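Local coordinates for DNR protein (Pseudomonas aeruginosa, PDB 2Z69) that senses nitric oxide as a regulator of dissimilatory nitrate respiration, probably acting as a DNA-binding transcription factor, of which this chain is the sensor domain, at residues Thr127-Ala130 and Leu131-Ala135. Sequence-based numbering, arbitrary orientation.
Sequences TPLA and LALLA
Leu-129 and Leu-133 reach each other across one helical turn through different first torsions: Leu-129 sets CG trans to its own amide nitrogen (chi1 -174°), whereas Leu-133 swings CG back beside N (chi1 -66°), toward the preceding turn. CD1 of Leu-133 thereby comes alongside CG of Leu-129 at 4.2 Å, a loose apolar i to i+4 contact. Leu-131 turns its CG beside N as Leu-133 does, which lays it 3.3 Å from the carbonyl O of Thr-127, with CG2 of that threonine 4.4 Å from the leucine CG. OG1 of Thr-127 is hydrogen-bonded to OG1 of Thr-127 of the second subunit. Beneath the side chains runs the regular i to i+4 alpha-helical pattern, in which N of Leu-131 donates to O of Thr-127 over 2.9 Å, nearly straight at 171°. Pro-128 suits the first turn, where its lack of an N-H costs nothing to the bonds that follow, and its own O accepts from N of Ala-132. The example illustrates how one helix packs on its own domain and on the second subunit. Leu-129 and Leu-133 face their own subunit, packing on Leu-123 of helix 116-123, with Leu-19 and Phe-93 also touching Leu-133. Ala-130, Leu-131 and Leu-134 meet the second subunit, Ala-130 against Ala-130 of that subunit, consistent with the dimerization helix of this CRP-like sensor domain, so helix 127-140 lies between helix 116-123 of its own chain and the second subunit.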
loop_
_atom_site.group_PDB
_atom_site.type_symbol
_atom_site.label_atom_id
_atom_site.label_comp_id
_atom_site.label_asym_id
_atom_site.label_seq_id
_atom_site.Cartn_x
_atom_site.Cartn_y
_atom_site.Cartn_z
ATOM N N THR B 127 -3.590 -1.515 13.323
ATOM C CA THR B 127 -3.988 -0.492 12.325
ATOM C C THR B 127 -2.892 0.548 12.070
ATOM O O THR B 127 -2.583 0.778 10.925
ATOM C CB THR B 127 -5.294 0.219 12.660
ATOM O OG1 THR B 127 -6.094 -0.631 13.472
ATOM C CG2 THR B 127 -6.062 0.571 11.396
ATOM N N PRO B 128 -2.272 1.131 13.129
ATOM C CA PRO B 128 -1.183 2.077 12.922
ATOM C C PRO B 128 -0.102 1.522 11.988
ATOM O O PRO B 128 0.309 2.216 11.060
ATOM C CB PRO B 128 -0.621 2.270 14.335
ATOM C CG PRO B 128 -1.798 2.101 15.219
ATOM C CD PRO B 128 -2.554 0.960 14.571
ATOM N N LEU B 129 0.331 0.279 12.209
ATOM C CA LEU B 129 1.334 -0.344 11.347
ATOM C C LEU B 129 0.829 -0.509 9.918
ATOM O O LEU B 129 1.559 -0.208 8.974
ATOM C CB LEU B 129 1.824 -1.684 11.921
ATOM C CG LEU B 129 2.976 -2.395 11.205
ATOM C CD1 LEU B 129 4.227 -1.552 11.175
ATOM C CD2 LEU B 129 3.257 -3.772 11.812
ATOM N N ALA B 130 -0.401 -0.985 9.756
ATOM C CA ALA B 130 -0.998 -1.103 8.423
ATOM C C ALA B 130 -0.965 0.231 7.685
ATOM O O ALA B 130 -0.528 0.291 6.541
ATOM C CB ALA B 130 -2.408 -1.645 8.506
ATOM N N LEU B 131 -1.394 1.297 8.364
ATOM C CA LEU B 131 -1.403 2.652 7.800
ATOM C C LEU B 131 -0.019 3.178 7.441
ATOM O O LEU B 131 0.138 3.869 6.430
ATOM C CB LEU B 131 -2.109 3.640 8.753
ATOM C CG LEU B 131 -3.589 3.344 9.042
ATOM C CD1 LEU B 131 -4.238 4.554 9.693
ATOM C CD2 LEU B 131 -4.375 2.900 7.779
ATOM N N ALA B 132 0.964 2.890 8.289
ATOM C CA ALA B 132 2.356 3.245 8.011
ATOM C C ALA B 132 2.871 2.589 6.712
ATOM O O ALA B 132 3.500 3.249 5.876
ATOM C CB ALA B 132 3.256 2.875 9.200
ATOM N N LEU B 133 2.619 1.291 6.562
ATOM C CA LEU B 133 3.051 0.537 5.365
ATOM C C LEU B 133 2.307 1.027 4.146
ATOM O O LEU B 133 2.854 1.065 3.065
ATOM C CB LEU B 133 2.811 -0.963 5.531
ATOM C CG LEU B 133 3.669 -1.606 6.628
ATOM C CD1 LEU B 133 3.084 -2.953 7.012
ATOM C CD2 LEU B 133 5.125 -1.736 6.195
ATOM N N LEU B 134 1.058 1.425 4.352
ATOM C CA LEU B 134 0.232 1.998 3.308
ATOM C C LEU B 134 0.859 3.314 2.815
ATOM O O LEU B 134 0.913 3.564 1.610
ATOM C CB LEU B 134 -1.206 2.212 3.848
ATOM C CG LEU B 134 -2.404 2.235 2.903
ATOM C CD1 LEU B 134 -2.283 1.244 1.753
ATOM C CD2 LEU B 134 -3.665 1.946 3.697
ATOM N N ALA B 135 1.332 4.141 3.749
ATOM C CA ALA B 135 2.091 5.360 3.407
ATOM C C ALA B 135 3.403 5.081 2.657
ATOM O O ALA B 135 3.737 5.800 1.716
ATOM C CB ALA B 135 2.353 6.213 4.647
#